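Local coordinates for protein B (Streptococcus agalactiae, PDB 5H6I) that permeabilizes membranes as a secreted pore-forming toxin, the CAMP factor, and is also classed as an Fc-binding protein that binds IgG, at residues K169-D183 against Q220-I234. Numbering follows the deposited sequence.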
ATOM      1  N   LYS A 169     -22.081   2.327  -2.404  1.00 57.29           N
ATOM      2  CA  LYS A 169     -23.102   3.357  -2.343  1.00 62.85           C
ATOM      3  C   LYS A 169     -22.773   4.341  -1.222  1.00 56.67           C
ATOM      4  O   LYS A 169     -22.068   3.995  -0.270  1.00 60.28           O
ATOM      5  CB  LYS A 169     -24.476   2.737  -2.106  1.00 62.86           C
ATOM      6  CG  LYS A 169     -25.111   2.128  -3.347  1.00 74.14           C
ATOM      7  CD  LYS A 169     -26.443   1.475  -3.018  1.00 70.33           C
ATOM      8  CE  LYS A 169     -26.249   0.148  -2.307  1.00 72.76           C
ATOM      9  NZ  LYS A 169     -25.693  -0.888  -3.218  1.00 78.73           N
ATOM     10  N   PRO A 170     -23.257   5.583  -1.315  1.00 50.94           N
ATOM     11  CA  PRO A 170     -23.028   6.530  -0.211  1.00 48.90           C
ATOM     12  C   PRO A 170     -23.613   6.057   1.108  1.00 57.19           C
ATOM     13  O   PRO A 170     -23.127   6.457   2.173  1.00 58.49           O
ATOM     14  CB  PRO A 170     -23.702   7.818  -0.705  1.00 40.60           C
ATOM     15  CG  PRO A 170     -23.730   7.684  -2.192  1.00 46.76           C
ATOM     16  CD  PRO A 170     -23.935   6.222  -2.456  1.00 50.26           C
ATOM     17  N   THR A 171     -24.637   5.207   1.067  1.00 61.31           N
ATOM     18  CA  THR A 171     -25.234   4.645   2.270  1.00 60.17           C
ATOM     19  C   THR A 171     -24.553   3.362   2.730  1.00 59.04           C
ATOM     20  O   THR A 171     -24.848   2.884   3.830  1.00 61.11           O
ATOM     21  CB  THR A 171     -26.725   4.371   2.041  1.00 69.23           C
ATOM     22  OG1 THR A 171     -26.905   3.715   0.780  1.00 67.59           O
ATOM     23  CG2 THR A 171     -27.510   5.674   2.041  1.00 55.38           C
ATOM     24  N   ASP A 172     -23.659   2.798   1.923  1.00 52.39           N
ATOM     25  CA  ASP A 172     -22.987   1.562   2.295  1.00 58.94           C
ATOM     26  C   ASP A 172     -22.016   1.797   3.445  1.00 55.46           C
ATOM     27  O   ASP A 172     -21.515   2.906   3.651  1.00 58.18           O
ATOM     28  CB  ASP A 172     -22.237   0.976   1.099  1.00 61.46           C
ATOM     29  CG  ASP A 172     -23.150   0.240   0.138  1.00 69.69           C
ATOM     30  OD1 ASP A 172     -24.217  -0.237   0.577  1.00 71.23           O
ATOM     31  OD2 ASP A 172     -22.796   0.136  -1.054  1.00 66.61           O
ATOM     32  N   ARG A 173     -21.757   0.734   4.202  1.00 52.60           N
ATOM     33  CA  ARG A 173     -20.766   0.798   5.265  1.00 44.38           C
ATOM     34  C   ARG A 173     -19.393   1.106   4.683  1.00 55.21           C
ATOM     35  O   ARG A 173     -19.019   0.595   3.624  1.00 54.81           O
ATOM     36  CB  ARG A 173     -20.732  -0.523   6.035  1.00 56.71           C
ATOM     37  CG  ARG A 173     -19.913  -0.485   7.313  1.00 57.58           C
ATOM     38  CD  ARG A 173     -19.945  -1.831   8.016  1.00 65.92           C
ATOM     39  NE  ARG A 173     -21.308  -2.337   8.156  1.00 65.06           N
ATOM     40  CZ  ARG A 173     -22.061  -2.164   9.238  1.00 72.18           C
ATOM     41  NH1 ARG A 173     -21.584  -1.497  10.280  1.00 73.46           N
ATOM     42  NH2 ARG A 173     -23.290  -2.658   9.278  1.00 62.78           N
ATOM     43  N   ALA A 174     -18.643   1.957   5.376  1.00 51.03           N
ATOM     44  CA  ALA A 174     -17.336   2.373   4.893  1.00 54.47           C
ATOM     45  C   ALA A 174     -16.298   1.289   5.153  1.00 54.67           C
ATOM     46  O   ALA A 174     -16.264   0.683   6.227  1.00 65.61           O
ATOM     47  CB  ALA A 174     -16.910   3.679   5.562  1.00 52.07           C
ATOM     48  N   THR A 175     -15.455   1.044   4.155  1.00 47.09           N
ATOM     49  CA  THR A 175     -14.345   0.117   4.294  1.00 53.79           C
ATOM     50  C   THR A 175     -13.095   0.862   4.756  1.00 57.14           C
ATOM     51  O   THR A 175     -13.047   2.093   4.783  1.00 49.22           O
ATOM     52  CB  THR A 175     -14.076  -0.610   2.977  1.00 51.52           C
ATOM     53  OG1 THR A 175     -13.586   0.322   2.005  1.00 49.14           O
ATOM     54  CG2 THR A 175     -15.351  -1.256   2.454  1.00 47.14           C
ATOM     55  N   ILE A 176     -12.068   0.092   5.124  1.00 49.10           N
ATOM     56  CA  ILE A 176     -10.814   0.697   5.562  1.00 48.43           C
ATOM     57  C   ILE A 176     -10.192   1.516   4.440  1.00 46.98           C
ATOM     58  O   ILE A 176      -9.521   2.525   4.692  1.00 60.65           O
ATOM     59  CB  ILE A 176      -9.851  -0.389   6.086  1.00 55.01           C
ATOM     60  CG1 ILE A 176      -8.538   0.235   6.569  1.00 62.49           C
ATOM     61  CG2 ILE A 176      -9.596  -1.449   5.020  1.00 49.49           C
ATOM     62  CD1 ILE A 176      -7.629  -0.732   7.290  1.00 59.51           C
ATOM     63  N   TYR A 177     -10.421   1.117   3.187  1.00 51.47           N
ATOM     64  CA  TYR A 177      -9.924   1.896   2.059  1.00 56.16           C
ATOM     65  C   TYR A 177     -10.671   3.216   1.920  1.00 50.52           C
ATOM     66  O   TYR A 177     -10.087   4.212   1.475  1.00 54.95           O
ATOM     67  CB  TYR A 177     -10.028   1.075   0.772  1.00 41.08           C
ATOM     68  CG  TYR A 177      -9.481  -0.327   0.920  1.00 44.56           C
ATOM     69  CD1 TYR A 177      -8.128  -0.586   0.741  1.00 47.49           C
ATOM     70  CD2 TYR A 177     -10.312  -1.387   1.256  1.00 43.05           C
ATOM     71  CE1 TYR A 177      -7.621  -1.863   0.883  1.00 39.98           C
ATOM     72  CE2 TYR A 177      -9.813  -2.667   1.402  1.00 48.85           C
ATOM     73  CZ  TYR A 177      -8.467  -2.899   1.215  1.00 49.35           C
ATOM     74  OH  TYR A 177      -7.966  -4.173   1.357  1.00 55.71           O
ATOM     75  N   THR A 178     -11.953   3.245   2.295  1.00 48.15           N
ATOM     76  CA  THR A 178     -12.694   4.502   2.291  1.00 55.57           C
ATOM     77  C   THR A 178     -12.122   5.476   3.312  1.00 56.02           C
ATOM     78  O   THR A 178     -12.031   6.682   3.051  1.00 47.48           O
ATOM     79  CB  THR A 178     -14.175   4.242   2.574  1.00 51.37           C
ATOM     80  OG1 THR A 178     -14.645   3.179   1.737  1.00 60.15           O
ATOM     81  CG2 THR A 178     -14.998   5.494   2.309  1.00 52.20           C
ATOM     82  N   LYS A 179     -11.722   4.970   4.477  1.00 59.29           N
ATOM     83  CA  LYS A 179     -11.167   5.802   5.536  1.00 62.15           C
ATOM     84  C   LYS A 179      -9.711   6.178   5.297  1.00 61.32           C
ATOM     85  O   LYS A 179      -9.133   6.892   6.124  1.00 65.76           O
ATOM     86  CB  LYS A 179     -11.304   5.088   6.883  1.00 53.02           C
ATOM     87  CG  LYS A 179     -12.745   4.857   7.304  1.00 61.89           C
ATOM     88  CD  LYS A 179     -12.824   3.955   8.520  1.00 67.69           C
ATOM     89  CE  LYS A 179     -14.248   3.855   9.036  1.00 55.77           C
ATOM     90  NZ  LYS A 179     -14.345   2.972  10.229  1.00 54.59           N
ATOM     91  N   SER A 180      -9.107   5.718   4.200  1.00 58.68           N
ATOM     92  CA  SER A 180      -7.736   6.111   3.895  1.00 58.96           C
ATOM     93  C   SER A 180      -7.642   7.605   3.617  1.00 56.26           C
ATOM     94  O   SER A 180      -6.646   8.249   3.968  1.00 59.95           O
ATOM     95  CB  SER A 180      -7.212   5.307   2.704  1.00 58.38           C
ATOM     96  OG  SER A 180      -5.864   5.639   2.419  1.00 71.65           O
ATOM     97  N   LYS A 181      -8.673   8.178   2.989  1.00 59.44           N
ATOM     98  CA  LYS A 181      -8.670   9.612   2.721  1.00 63.66           C
ATOM     99  C   LYS A 181      -8.830  10.411   4.008  1.00 56.78           C
ATOM    100  O   LYS A 181      -8.179  11.446   4.187  1.00 64.28           O
ATOM    101  CB  LYS A 181      -9.776   9.966   1.726  1.00 50.00           C
ATOM    102  CG  LYS A 181      -9.987   8.937   0.629  1.00 66.84           C
ATOM    103  CD  LYS A 181      -8.724   8.721  -0.192  1.00 72.35           C
ATOM    104  CE  LYS A 181      -8.820   7.450  -1.020  1.00 70.46           C
ATOM    105  NZ  LYS A 181      -9.250   6.288  -0.194  1.00 57.73           N
ATOM    106  N   LEU A 182      -9.699   9.950   4.912  1.00 55.93           N
ATOM    107  CA  LEU A 182      -9.830  10.600   6.211  1.00 60.19           C
ATOM    108  C   LEU A 182      -8.541  10.472   7.014  1.00 57.95           C
ATOM    109  O   LEU A 182      -8.129  11.416   7.698  1.00 63.40           O
ATOM    110  CB  LEU A 182     -11.012  10.001   6.977  1.00 58.41           C
ATOM    111  CG  LEU A 182     -11.131  10.208   8.491  1.00 49.41           C
ATOM    112  CD1 LEU A 182     -11.113  11.686   8.868  1.00 55.72           C
ATOM    113  CD2 LEU A 182     -12.391   9.533   9.017  1.00 54.27           C
ATOM    114  N   ASP A 183      -7.887   9.311   6.934  1.00 58.76           N
ATOM    115  CA  ASP A 183      -6.612   9.128   7.619  1.00 56.70           C
ATOM    116  C   ASP A 183      -5.567  10.109   7.103  1.00 65.65           C
ATOM    117  O   ASP A 183      -4.827  10.711   7.888  1.00 60.95           O
ATOM    118  CB  ASP A 183      -6.127   7.689   7.449  1.00 53.22           C
ATOM    119  CG  ASP A 183      -5.034   7.321   8.432  1.00 62.86           C
ATOM    120  OD1 ASP A 183      -3.908   7.844   8.296  1.00 69.76           O
ATOM    121  OD2 ASP A 183      -5.302   6.511   9.343  1.00 68.11           O
ATOM    122  N   GLN A 220     -13.025   7.543  12.212  1.00 47.61           N
ATOM    123  CA  GLN A 220     -12.182   6.552  11.551  1.00 56.54           C
ATOM    124  C   GLN A 220     -12.209   5.215  12.283  1.00 58.02           C
ATOM    125  O   GLN A 220     -12.158   4.157  11.645  1.00 65.38           O
ATOM    126  CB  GLN A 220     -10.750   7.081  11.444  1.00 57.18           C
ATOM    127  CG  GLN A 220      -9.702   6.024  11.133  1.00 71.63           C
ATOM    128  CD  GLN A 220      -8.381   6.626  10.695  1.00 72.47           C
ATOM    129  OE1 GLN A 220      -8.343   7.708  10.110  1.00 74.76           O
ATOM    130  NE2 GLN A 220      -7.288   5.927  10.979  1.00 68.81           N
ATOM    131  N   LEU A 221     -12.301   5.238  13.611  1.00 55.24           N
ATOM    132  CA  LEU A 221     -12.342   4.012  14.397  1.00 50.00           C
ATOM    133  C   LEU A 221     -13.737   3.409  14.490  1.00 58.54           C
ATOM    134  O   LEU A 221     -13.886   2.322  15.059  1.00 63.72           O
ATOM    135  CB  LEU A 221     -11.801   4.274  15.805  1.00 53.49           C
ATOM    136  CG  LEU A 221     -10.316   4.629  15.902  1.00 55.42           C
ATOM    137  CD1 LEU A 221     -10.008   5.282  17.241  1.00 61.65           C
ATOM    138  CD2 LEU A 221      -9.451   3.398  15.692  1.00 53.61           C
ATOM    139  N   ASN A 222     -14.754   4.078  13.951  1.00 49.78           N
ATOM    140  CA  ASN A 222     -16.122   3.580  13.992  1.00 61.35           C
ATOM    141  C   ASN A 222     -16.348   2.598  12.848  1.00 62.92           C
ATOM    142  O   ASN A 222     -16.288   2.986  11.675  1.00 52.13           O
ATOM    143  CB  ASN A 222     -17.115   4.744  13.911  1.00 57.11           C
ATOM    144  CG  ASN A 222     -18.532   4.335  14.274  1.00 57.66           C
ATOM    145  OD1 ASN A 222     -18.884   3.155  14.248  1.00 65.92           O
ATOM    146  ND2 ASN A 222     -19.357   5.318  14.615  1.00 57.55           N
ATOM    147  N   PRO A 223     -16.605   1.320  13.144  1.00 54.28           N
ATOM    148  CA  PRO A 223     -16.845   0.345  12.072  1.00 57.47           C
ATOM    149  C   PRO A 223     -18.215   0.460  11.425  1.00 59.71           C
ATOM    150  O   PRO A 223     -18.489  -0.278  10.471  1.00 67.04           O
ATOM    151  CB  PRO A 223     -16.692  -1.011  12.787  1.00 59.03           C
ATOM    152  CG  PRO A 223     -16.106  -0.696  14.144  1.00 53.49           C
ATOM    153  CD  PRO A 223     -16.577   0.681  14.467  1.00 52.62           C
ATOM    154  N   ASN A 224     -19.080   1.354  11.898  1.00 59.84           N
ATOM    155  CA  ASN A 224     -20.446   1.449  11.401  1.00 59.75           C
ATOM    156  C   ASN A 224     -20.729   2.735  10.639  1.00 57.04           C
ATOM    157  O   ASN A 224     -21.858   2.920  10.171  1.00 63.49           O
ATOM    158  CB  ASN A 224     -21.440   1.310  12.561  1.00 60.12           C
ATOM    159  CG  ASN A 224     -21.317  -0.021  13.274  1.00 67.38           C
ATOM    160  OD1 ASN A 224     -21.003  -1.041  12.659  1.00 60.37           O
ATOM    161  ND2 ASN A 224     -21.565  -0.019  14.579  1.00 71.53           N
ATOM    162  N   VAL A 225     -19.748   3.629  10.500  1.00 57.69           N
ATOM    163  CA  VAL A 225     -19.974   4.846   9.734  1.00 56.26           C
ATOM    164  C   VAL A 225     -20.095   4.500   8.254  1.00 56.13           C
ATOM    165  O   VAL A 225     -19.472   3.552   7.756  1.00 55.84           O
ATOM    166  CB  VAL A 225     -18.854   5.875   9.969  1.00 59.08           C
ATOM    167  CG1 VAL A 225     -18.983   6.498  11.351  1.00 58.25           C
ATOM    168  CG2 VAL A 225     -17.493   5.232   9.785  1.00 53.69           C
ATOM    169  N   THR A 226     -20.907   5.275   7.545  1.00 54.60           N
ATOM    170  CA  THR A 226     -21.124   5.053   6.126  1.00 59.75           C
ATOM    171  C   THR A 226     -20.088   5.814   5.303  1.00 50.04           C
ATOM    172  O   THR A 226     -19.292   6.599   5.822  1.00 62.23           O
ATOM    173  CB  THR A 226     -22.537   5.480   5.729  1.00 61.19           C
ATOM    174  OG1 THR A 226     -22.745   6.849   6.102  1.00 53.00           O
ATOM    175  CG2 THR A 226     -23.569   4.609   6.428  1.00 52.58           C
ATOM    176  N   VAL A 227     -20.102   5.558   3.992  1.00 60.77           N
ATOM    177  CA  VAL A 227     -19.232   6.296   3.080  1.00 53.25           C
ATOM    178  C   VAL A 227     -19.553   7.784   3.137  1.00 57.46           C
ATOM    179  O   VAL A 227     -18.656   8.634   3.054  1.00 59.23           O
ATOM    180  CB  VAL A 227     -19.363   5.734   1.652  1.00 50.23           C
ATOM    181  CG1 VAL A 227     -18.673   6.645   0.645  1.00 38.85           C
ATOM    182  CG2 VAL A 227     -18.792   4.327   1.584  1.00 46.81           C
ATOM    183  N   GLN A 228     -20.834   8.121   3.300  1.00 58.11           N
ATOM    184  CA  GLN A 228     -21.230   9.520   3.419  1.00 61.43           C
ATOM    185  C   GLN A 228     -20.637  10.154   4.672  1.00 57.56           C
ATOM    186  O   GLN A 228     -20.056  11.244   4.612  1.00 59.76           O
ATOM    187  CB  GLN A 228     -22.755   9.629   3.432  1.00 65.05           C
ATOM    188  CG  GLN A 228     -23.358  10.116   2.128  1.00 68.57           C
ATOM    189  CD  GLN A 228     -24.675  10.834   2.334  1.00 81.72           C
ATOM    190  OE1 GLN A 228     -24.744  12.061   2.272  1.00 78.43           O
ATOM    191  NE2 GLN A 228     -25.732  10.069   2.588  1.00 78.22           N
ATOM    192  N   GLN A 229     -20.770   9.480   5.818  1.00 48.44           N
ATOM    193  CA  GLN A 229     -20.280  10.040   7.074  1.00 54.59           C
ATOM    194  C   GLN A 229     -18.774  10.263   7.046  1.00 56.40           C
ATOM    195  O   GLN A 229     -18.268  11.158   7.733  1.00 60.95           O
ATOM    196  CB  GLN A 229     -20.658   9.126   8.240  1.00 57.17           C
ATOM    197  CG  GLN A 229     -22.144   9.106   8.554  1.00 52.56           C
ATOM    198  CD  GLN A 229     -22.520   7.992   9.511  1.00 59.24           C
ATOM    199  OE1 GLN A 229     -22.509   6.816   9.147  1.00 57.14           O
ATOM    200  NE2 GLN A 229     -22.854   8.358  10.744  1.00 62.44           N
ATOM    201  N   VAL A 230     -18.043   9.464   6.267  1.00 53.90           N
ATOM    202  CA  VAL A 230     -16.607   9.684   6.127  1.00 51.23           C
ATOM    203  C   VAL A 230     -16.341  10.931   5.292  1.00 56.36           C
ATOM    204  O   VAL A 230     -15.416  11.701   5.578  1.00 59.32           O
ATOM    205  CB  VAL A 230     -15.934   8.434   5.527  1.00 57.95           C
ATOM    206  CG1 VAL A 230     -14.516   8.749   5.070  1.00 44.43           C
ATOM    207  CG2 VAL A 230     -15.930   7.301   6.542  1.00 43.96           C
ATOM    208  N   ASP A 231     -17.157  11.160   4.260  1.00 58.18           N
ATOM    209  CA  ASP A 231     -16.991  12.352   3.433  1.00 60.21           C
ATOM    210  C   ASP A 231     -17.290  13.623   4.221  1.00 59.04           C
ATOM    211  O   ASP A 231     -16.562  14.615   4.106  1.00 58.66           O
ATOM    212  CB  ASP A 231     -17.892  12.264   2.200  1.00 60.82           C
ATOM    213  CG  ASP A 231     -17.192  11.636   1.008  1.00 69.10           C
ATOM    214  OD1 ASP A 231     -15.952  11.739   0.921  1.00 78.31           O
ATOM    215  OD2 ASP A 231     -17.887  11.040   0.157  1.00 71.36           O
ATOM    216  N   GLN A 232     -18.355  13.612   5.027  1.00 57.84           N
ATOM    217  CA  GLN A 232     -18.700  14.795   5.810  1.00 60.49           C
ATOM    218  C   GLN A 232     -17.668  15.058   6.900  1.00 55.29           C
ATOM    219  O   GLN A 232     -17.371  16.217   7.215  1.00 55.14           O
ATOM    220  CB  GLN A 232     -20.094  14.641   6.420  1.00 55.33           C
ATOM    221  CG  GLN A 232     -21.128  14.053   5.475  1.00 64.16           C
ATOM    222  CD  GLN A 232     -22.484  13.875   6.131  1.00 77.85           C
ATOM    223  OE1 GLN A 232     -23.369  14.718   5.991  1.00 85.83           O
ATOM    224  NE2 GLN A 232     -22.651  12.775   6.858  1.00 66.01           N
ATOM    225  N   GLU A 233     -17.112  13.996   7.490  1.00 57.93           N
ATOM    226  CA  GLU A 233     -16.076  14.179   8.500  1.00 57.03           C
ATOM    227  C   GLU A 233     -14.827  14.820   7.908  1.00 57.68           C
ATOM    228  O   GLU A 233     -14.143  15.591   8.592  1.00 64.61           O
ATOM    229  CB  GLU A 233     -15.730  12.839   9.149  1.00 49.68           C
ATOM    230  CG  GLU A 233     -14.882  12.958  10.407  1.00 52.08           C
ATOM    231  CD  GLU A 233     -15.568  13.763  11.493  1.00 66.93           C
ATOM    232  OE1 GLU A 233     -16.805  13.649  11.627  1.00 64.59           O
ATOM    233  OE2 GLU A 233     -14.871  14.510  12.212  1.00 52.70           O
ATOM    234  N   ILE A 234     -14.516  14.518   6.647  1.00 55.46           N
ATOM    235  CA  ILE A 234     -13.382  15.159   5.988  1.00 59.29           C
ATOM    236  C   ILE A 234     -13.645  16.648   5.810  1.00 60.86           C
ATOM    237  O   ILE A 234     -12.755  17.481   6.019  1.00 55.87           O
ATOM    238  CB  ILE A 234     -13.086  14.463   4.646  1.00 52.66           C
ATOM    239  CG1 ILE A 234     -12.490  13.071   4.884  1.00 56.45           C
ATOM    240  CG2 ILE A 234     -12.154  15.310   3.791  1.00 44.04           C
ATOM    241  CD1 ILE A 234     -12.137  12.331   3.607  1.00 61.74           C
TER
HETATM  242  O   HOH W   1     -16.997   1.983   8.455  1.00 52.94           O
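Val227 N donates to Asp172 O at 3.0 Å, and Ala174 N returns a bond to Val225 O at 3.0 Å; together they make a single beta bridge between Arg173 and Thr226, tying the chain before helix 179-196 to the start of helix 227-245. Gln228 N donates to Pro170 O at 3.0 Å, so two amides of the helix's first turn are satisfied by this loop. Thr226, the N-cap, forms a capping box with Gln229, whose OE1 takes Thr226 N and OG1 from opposite faces of its amide plane; Gln229 N returns a weak bond to Thr226 OG1 at 3.3 Å.

Apolar contacts join the helices and the loop ahead of the first. The axes of helical segments 179-183 and 227-234 run nearly parallel, 16° apart and 9.5 Å at closest approach, as expected for the first and third helices of an up-down-up three-helix bundle, with 203-220 between them in sequence. Leu182 is a knob among Gln220, Val230, Glu233 and Ile234, and also touches Ala216 and Val219 of that middle helix. Ala174 CB, from the loop, meets Val230 CG2 at 3.9 Å.

Polar side chains add further bonds. Gln220, extended with CG anti to N (chi1 164°), brings NE2 to the anti side of Asp183 OD2 at 2.6 Å, the planes 31° apart. Lys179 NZ points at Gln220 O and Asn222 O, though its position is doubtful. Arg173 NH1 makes a weak, nearly straight bond to Pro223 O, which lies at the guanidinium edge.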